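Local coordinates for tailspike protein (Acinetobacter phage vB_ApiP_P1, PDB 6E1R) that probably recognises and cleaves capsular polysaccharide on the surface of Acinetobacter baumannii, as the trimeric tailspike of the phage, at residues S448-S460 and A542-T554. Sequence-based numbering, arbitrary orientation.
Sequences SVGVASLSHPSIS and AMEVFTTGNVQAT
A C-terminal beta sandwich is closed here by the very end of the chain: Ser453 and Ser455 on strand 448-455 receive the short strand 552-553 and the terminal Thr554 after it as an antiparallel partner, outermost in this chain's sheet. The evidence is the bonding pattern. Ser453 N gives a nearly straight bond to the terminal carboxylate, reaching Thr554 OXT at 2.8 Å (172° at the hydrogen), and Thr554 N returns one to Ser453 O at 2.9 Å. Two residues along, Gln552 N bonds to Ser455 O at 3.0 Å, while the reciprocal bond from Ser455 N is weak. Between these links, Leu454 and Ala553 form a non-hydrogen-bonded pair. On the face carrying Ser455 and Gln552, a chi1 of 61° brings the extended Gln552 chain alongside Ser455, whose OG accepts from Gln552 NE2 at 3.1 Å, close to the amide plane. Pro457 CB rests against this amide.

Residues 542-554 reach this position by doubling back. Strand 539-548 belongs to the opposing sheet; the chain turns at Gly549, and Asn550 centres an inverse gamma turn. Pro457 packs on that turn, with CD 3.5 Å from Asn550 C. Nearby, the His456 ring and the Asn550 amide run side by side, their planes 9° apart; Ser458 N bonds to His456 ND1, which would steady the ring. Between the sheets, Val451 CG1 meets CB of the selenomethionine Met543 at 3.8 Å, the two side chains crossing at about a right angle, and also touches Val545.

Trp521, from strand 519-523, packs against both Val451 and Met543, and Leu529 pairs with the other edge of strand 448-455. Asn550 OD1 bonds to Asn471 of the second subunit, whose Tyr431 covers Pro457 and Gln552, placing the turn at the trimer interface.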
ATOM      1  N   SER A 448     -41.400 -31.248  32.713  1.00 38.05           N
ATOM      2  CA  SER A 448     -40.918 -29.895  32.462  1.00 39.90           C
ATOM      3  C   SER A 448     -39.427 -29.933  32.165  1.00 42.69           C
ATOM      4  O   SER A 448     -38.667 -30.611  32.863  1.00 40.62           O
ATOM      5  CB  SER A 448     -41.200 -28.983  33.660  1.00 38.39           C
ATOM      6  OG  SER A 448     -42.590 -28.893  33.913  1.00 35.12           O
ATOM      7  N   VAL A 449     -39.011 -29.202  31.130  1.00 45.37           N
ATOM      8  CA  VAL A 449     -37.616 -29.139  30.712  1.00 42.92           C
ATOM      9  C   VAL A 449     -37.256 -27.683  30.454  1.00 43.11           C
ATOM     10  O   VAL A 449     -38.004 -26.965  29.781  1.00 45.08           O
ATOM     11  CB  VAL A 449     -37.355 -29.987  29.450  1.00 39.35           C
ATOM     12  CG1 VAL A 449     -35.911 -29.845  29.001  1.00 38.57           C
ATOM     13  CG2 VAL A 449     -37.692 -31.448  29.704  1.00 42.43           C
ATOM     14  N   GLY A 450     -36.113 -27.252  30.982  1.00 45.74           N
ATOM     15  CA  GLY A 450     -35.648 -25.900  30.725  1.00 39.82           C
ATOM     16  C   GLY A 450     -35.161 -25.744  29.295  1.00 36.90           C
ATOM     17  O   GLY A 450     -34.541 -26.642  28.723  1.00 35.02           O
ATOM     18  N   VAL A 451     -35.447 -24.584  28.713  1.00 34.01           N
ATOM     19  CA  VAL A 451     -35.109 -24.287  27.327  1.00 39.37           C
ATOM     20  C   VAL A 451     -33.970 -23.278  27.232  1.00 39.10           C
ATOM     21  O   VAL A 451     -33.002 -23.492  26.503  1.00 47.95           O
ATOM     22  CB  VAL A 451     -36.350 -23.795  26.548  1.00 41.92           C
ATOM     23  CG1 VAL A 451     -35.953 -23.320  25.159  1.00 42.40           C
ATOM     24  CG2 VAL A 451     -37.389 -24.902  26.460  1.00 41.35           C
ATOM     25  N   ALA A 452     -34.068 -22.173  27.968  1.00 34.86           N
ATOM     26  CA  ALA A 452     -33.049 -21.135  27.905  1.00 37.64           C
ATOM     27  C   ALA A 452     -33.102 -20.301  29.175  1.00 40.63           C
ATOM     28  O   ALA A 452     -34.086 -20.326  29.919  1.00 46.97           O
ATOM     29  CB  ALA A 452     -33.228 -20.244  26.671  1.00 32.12           C
ATOM     30  N   SER A 453     -32.020 -19.566  29.414  1.00 36.33           N
ATOM     31  CA  SER A 453     -31.934 -18.635  30.529  1.00 32.40           C
ATOM     32  C   SER A 453     -32.244 -17.225  30.047  1.00 33.00           C
ATOM     33  O   SER A 453     -31.764 -16.798  28.993  1.00 39.33           O
ATOM     34  CB  SER A 453     -30.545 -18.673  31.169  1.00 34.08           C
ATOM     35  OG  SER A 453     -30.264 -19.951  31.710  1.00 37.88           O
ATOM     36  N   LEU A 454     -33.053 -16.510  30.820  1.00 33.30           N
ATOM     37  CA  LEU A 454     -33.467 -15.155  30.490  1.00 34.62           C
ATOM     38  C   LEU A 454     -32.732 -14.162  31.378  1.00 33.95           C
ATOM     39  O   LEU A 454     -32.519 -14.418  32.568  1.00 34.07           O
ATOM     40  CB  LEU A 454     -34.980 -14.988  30.651  1.00 35.63           C
ATOM     41  CG  LEU A 454     -35.836 -15.974  29.856  1.00 35.44           C
ATOM     42  CD1 LEU A 454     -37.318 -15.714  30.084  1.00 37.82           C
ATOM     43  CD2 LEU A 454     -35.495 -15.907  28.372  1.00 27.57           C
ATOM     44  N   SER A 455     -32.346 -13.030  30.794  1.00 38.88           N
ATOM     45  CA  SER A 455     -31.637 -11.994  31.533  1.00 41.22           C
ATOM     46  C   SER A 455     -31.676 -10.702  30.734  1.00 41.19           C
ATOM     47  O   SER A 455     -31.969 -10.699  29.536  1.00 39.71           O
ATOM     48  CB  SER A 455     -30.186 -12.399  31.820  1.00 42.00           C
ATOM     49  OG  SER A 455     -29.477 -12.639  30.616  1.00 41.17           O
ATOM     50  N   HIS A 456     -31.385  -9.605  31.419  1.00 42.18           N
ATOM     51  CA  HIS A 456     -31.244  -8.326  30.738  1.00 39.26           C
ATOM     52  C   HIS A 456     -29.964  -8.347  29.910  1.00 38.23           C
ATOM     53  O   HIS A 456     -28.909  -8.745  30.420  1.00 38.05           O
ATOM     54  CB  HIS A 456     -31.210  -7.183  31.751  1.00 39.44           C
ATOM     55  CG  HIS A 456     -31.413  -5.828  31.148  1.00 42.44           C
ATOM     56  ND1 HIS A 456     -30.435  -5.185  30.419  1.00 45.62           N
ATOM     57  CD2 HIS A 456     -32.474  -4.989  31.174  1.00 45.99           C
ATOM     58  CE1 HIS A 456     -30.888  -4.011  30.017  1.00 45.91           C
ATOM     59  NE2 HIS A 456     -32.124  -3.867  30.463  1.00 42.12           N
ATOM     60  N   PRO A 457     -30.008  -7.931  28.641  1.00 39.74           N
ATOM     61  CA  PRO A 457     -28.819  -8.070  27.786  1.00 41.13           C
ATOM     62  C   PRO A 457     -27.781  -6.975  27.964  1.00 43.08           C
ATOM     63  O   PRO A 457     -26.640  -7.158  27.521  1.00 43.07           O
ATOM     64  CB  PRO A 457     -29.402  -8.055  26.364  1.00 38.93           C
ATOM     65  CG  PRO A 457     -30.782  -7.447  26.489  1.00 36.19           C
ATOM     66  CD  PRO A 457     -31.121  -7.267  27.945  1.00 37.32           C
ATOM     67  N   SER A 458     -28.127  -5.852  28.588  1.00 47.74           N
ATOM     68  CA  SER A 458     -27.200  -4.739  28.759  1.00 43.41           C
ATOM     69  C   SER A 458     -26.767  -4.525  30.200  1.00 42.36           C
ATOM     70  O   SER A 458     -25.602  -4.213  30.448  1.00 42.02           O
ATOM     71  CB  SER A 458     -27.830  -3.444  28.233  1.00 49.14           C
ATOM     72  OG  SER A 458     -28.515  -3.667  27.012  1.00 54.86           O
ATOM     73  N   ILE A 459     -27.675  -4.687  31.158  1.00 39.06           N
ATOM     74  CA  ILE A 459     -27.401  -4.438  32.569  1.00 43.88           C
ATOM     75  C   ILE A 459     -27.431  -5.774  33.296  1.00 43.85           C
ATOM     76  O   ILE A 459     -28.432  -6.500  33.237  1.00 42.62           O
ATOM     77  CB  ILE A 459     -28.409  -3.451  33.172  1.00 41.65           C
ATOM     78  CG1 ILE A 459     -28.570  -2.237  32.254  1.00 36.83           C
ATOM     79  CG2 ILE A 459     -27.961  -3.013  34.559  1.00 34.00           C
ATOM     80  CD1 ILE A 459     -29.699  -1.316  32.650  1.00 33.57           C
ATOM     81  N   SER A 460     -26.337  -6.100  33.981  1.00 54.42           N
ATOM     82  CA  SER A 460     -26.218  -7.394  34.637  1.00 57.93           C
ATOM     83  C   SER A 460     -27.147  -7.477  35.843  1.00 59.65           C
ATOM     84  O   SER A 460     -27.144  -6.594  36.707  1.00 62.48           O
ATOM     85  CB  SER A 460     -24.772  -7.636  35.069  1.00 59.39           C
ATOM     86  OG  SER A 460     -24.613  -8.937  35.610  1.00 59.72           O
ATOM     87  N   ALA A 542     -37.018 -29.890  20.044  1.00 38.18           N
ATOM     88  CA  ALA A 542     -36.010 -28.846  19.915  1.00 37.24           C
ATOM     89  C   ALA A 542     -36.699 -27.501  19.745  1.00 37.97           C
ATOM     90  O   ALA A 542     -37.603 -27.365  18.915  1.00 40.20           O
ATOM     91  CB  ALA A 542     -35.077 -29.118  18.730  1.00 38.89           C
HETATM   92  N   MSE A 543     -36.268 -26.515  20.525  1.00 36.15           N
HETATM   93  CA  MSE A 543     -36.847 -25.179  20.460  1.00 38.17           C
HETATM   94  C   MSE A 543     -35.912 -24.181  19.785  1.00 45.64           C
HETATM   95  O   MSE A 543     -34.689 -24.333  19.816  1.00 49.93           O
HETATM   96  CB  MSE A 543     -37.201 -24.672  21.862  1.00 41.41           C
HETATM   97  CG  MSE A 543     -38.500 -25.217  22.436  1.00 54.12           C
HETATM   98 SE   MSE A 543     -38.441 -27.121  22.844  1.00 67.45          SE
HETATM   99  CE  MSE A 543     -39.942 -27.206  24.080  1.00 67.86           C
ATOM    100  N   GLU A 544     -36.504 -23.158  19.176  1.00 42.66           N
ATOM    101  CA  GLU A 544     -35.767 -22.030  18.618  1.00 41.40           C
ATOM    102  C   GLU A 544     -36.428 -20.754  19.112  1.00 41.71           C
ATOM    103  O   GLU A 544     -37.607 -20.515  18.829  1.00 44.01           O
ATOM    104  CB  GLU A 544     -35.747 -22.073  17.088  1.00 46.50           C
ATOM    105  CG  GLU A 544     -34.893 -23.189  16.517  1.00 46.31           C
ATOM    106  CD  GLU A 544     -34.964 -23.279  15.005  1.00 49.06           C
ATOM    107  OE1 GLU A 544     -36.075 -23.477  14.469  1.00 49.96           O
ATOM    108  OE2 GLU A 544     -33.907 -23.149  14.353  1.00 46.57           O
ATOM    109  N   VAL A 545     -35.676 -19.942  19.850  1.00 38.71           N
ATOM    110  CA  VAL A 545     -36.210 -18.755  20.505  1.00 39.42           C
ATOM    111  C   VAL A 545     -35.685 -17.518  19.791  1.00 39.87           C
ATOM    112  O   VAL A 545     -34.494 -17.430  19.468  1.00 42.44           O
ATOM    113  CB  VAL A 545     -35.844 -18.728  22.002  1.00 35.26           C
ATOM    114  CG1 VAL A 545     -36.493 -17.537  22.692  1.00 36.51           C
ATOM    115  CG2 VAL A 545     -36.259 -20.029  22.673  1.00 26.84           C
ATOM    116  N   PHE A 546     -36.577 -16.559  19.551  1.00 35.78           N
ATOM    117  CA  PHE A 546     -36.244 -15.276  18.938  1.00 30.84           C
ATOM    118  C   PHE A 546     -36.724 -14.187  19.886  1.00 32.31           C
ATOM    119  O   PHE A 546     -37.931 -14.030  20.096  1.00 38.83           O
ATOM    120  CB  PHE A 546     -36.897 -15.126  17.561  1.00 30.81           C
ATOM    121  CG  PHE A 546     -36.587 -16.245  16.605  1.00 34.61           C
ATOM    122  CD1 PHE A 546     -37.291 -17.438  16.659  1.00 33.10           C
ATOM    123  CD2 PHE A 546     -35.600 -16.099  15.643  1.00 42.39           C
ATOM    124  CE1 PHE A 546     -37.010 -18.467  15.777  1.00 35.60           C
ATOM    125  CE2 PHE A 546     -35.315 -17.125  14.757  1.00 40.98           C
ATOM    126  CZ  PHE A 546     -36.021 -18.310  14.826  1.00 41.43           C
ATOM    127  N   THR A 547     -35.788 -13.431  20.453  1.00 26.91           N
ATOM    128  CA  THR A 547     -36.112 -12.460  21.485  1.00 27.06           C
ATOM    129  C   THR A 547     -36.149 -11.048  20.913  1.00 39.63           C
ATOM    130  O   THR A 547     -35.514 -10.748  19.898  1.00 36.76           O
ATOM    131  CB  THR A 547     -35.104 -12.519  22.637  1.00 32.91           C
ATOM    132  OG1 THR A 547     -33.894 -11.854  22.254  1.00 36.25           O
ATOM    133  CG2 THR A 547     -34.791 -13.964  22.995  1.00 30.45           C
ATOM    134  N   THR A 548     -36.912 -10.185  21.579  1.00 41.03           N
ATOM    135  CA  THR A 548     -37.039  -8.783  21.213  1.00 37.98           C
ATOM    136  C   THR A 548     -37.170  -7.967  22.489  1.00 40.44           C
ATOM    137  O   THR A 548     -37.870  -8.373  23.421  1.00 46.21           O
ATOM    138  CB  THR A 548     -38.256  -8.540  20.305  1.00 37.68           C
ATOM    139  OG1 THR A 548     -38.183  -9.399  19.159  1.00 38.29           O
ATOM    140  CG2 THR A 548     -38.304  -7.092  19.840  1.00 28.39           C
ATOM    141  N   GLY A 549     -36.495  -6.823  22.530  1.00 43.18           N
ATOM    142  CA  GLY A 549     -36.583  -5.957  23.688  1.00 44.98           C
ATOM    143  C   GLY A 549     -35.463  -6.172  24.685  1.00 47.12           C
ATOM    144  O   GLY A 549     -34.359  -6.577  24.310  1.00 48.51           O
ATOM    145  N   ASN A 550     -35.736  -5.904  25.959  1.00 42.89           N
ATOM    146  CA  ASN A 550     -34.726  -6.006  27.014  1.00 43.22           C
ATOM    147  C   ASN A 550     -34.649  -7.413  27.602  1.00 28.99           C
ATOM    148  O   ASN A 550     -34.742  -7.598  28.814  1.00 29.20           O
ATOM    149  CB  ASN A 550     -35.018  -4.980  28.101  1.00 29.92           C
ATOM    150  CG  ASN A 550     -34.875  -3.556  27.607  1.00 43.13           C
ATOM    151  OD1 ASN A 550     -35.795  -2.750  27.733  1.00 43.03           O
ATOM    152  ND2 ASN A 550     -33.715  -3.238  27.041  1.00 42.32           N
ATOM    153  N   VAL A 551     -34.461  -8.420  26.749  1.00 28.54           N
ATOM    154  CA  VAL A 551     -34.331  -9.796  27.210  1.00 33.50           C
ATOM    155  C   VAL A 551     -33.503 -10.577  26.200  1.00 36.03           C
ATOM    156  O   VAL A 551     -33.555 -10.323  24.993  1.00 36.66           O
ATOM    157  CB  VAL A 551     -35.715 -10.456  27.441  1.00 33.38           C
ATOM    158  CG1 VAL A 551     -36.442 -10.678  26.120  1.00 31.08           C
ATOM    159  CG2 VAL A 551     -35.569 -11.762  28.216  1.00 31.41           C
ATOM    160  N   GLN A 552     -32.720 -11.526  26.709  1.00 40.69           N
ATOM    161  CA  GLN A 552     -31.906 -12.409  25.888  1.00 40.53           C
ATOM    162  C   GLN A 552     -32.029 -13.831  26.412  1.00 47.12           C
ATOM    163  O   GLN A 552     -32.148 -14.049  27.621  1.00 50.32           O
ATOM    164  CB  GLN A 552     -30.435 -11.973  25.885  1.00 37.32           C
ATOM    165  CG  GLN A 552     -29.784 -11.984  27.261  1.00 39.30           C
ATOM    166  CD  GLN A 552     -28.296 -11.703  27.213  1.00 43.19           C
ATOM    167  OE1 GLN A 552     -27.700 -11.617  26.137  1.00 44.27           O
ATOM    168  NE2 GLN A 552     -27.685 -11.557  28.383  1.00 41.12           N
ATOM    169  N   ALA A 553     -32.012 -14.797  25.497  1.00 44.56           N
ATOM    170  CA  ALA A 553     -32.101 -16.213  25.837  1.00 41.15           C
ATOM    171  C   ALA A 553     -30.732 -16.841  25.615  1.00 42.84           C
ATOM    172  O   ALA A 553     -30.273 -16.956  24.473  1.00 42.46           O
ATOM    173  CB  ALA A 553     -33.172 -16.912  25.003  1.00 37.42           C
ATOM    174  N   THR A 554     -30.084 -17.252  26.702  1.00 46.85           N
ATOM    175  CA  THR A 554     -28.748 -17.834  26.623  1.00 50.26           C
ATOM    176  C   THR A 554     -28.706 -19.219  27.261  1.00 57.37           C
ATOM    177  O   THR A 554     -27.689 -19.910  27.206  1.00 57.23           O
ATOM    178  CB  THR A 554     -27.697 -16.939  27.309  1.00 48.37           C
ATOM    179  OG1 THR A 554     -27.997 -16.829  28.706  1.00 51.19           O
ATOM    180  CG2 THR A 554     -27.684 -15.551  26.684  1.00 44.56           C
ATOM    181  OXT THR A 554     -29.687 -19.678  27.848  1.00 60.34           O
TER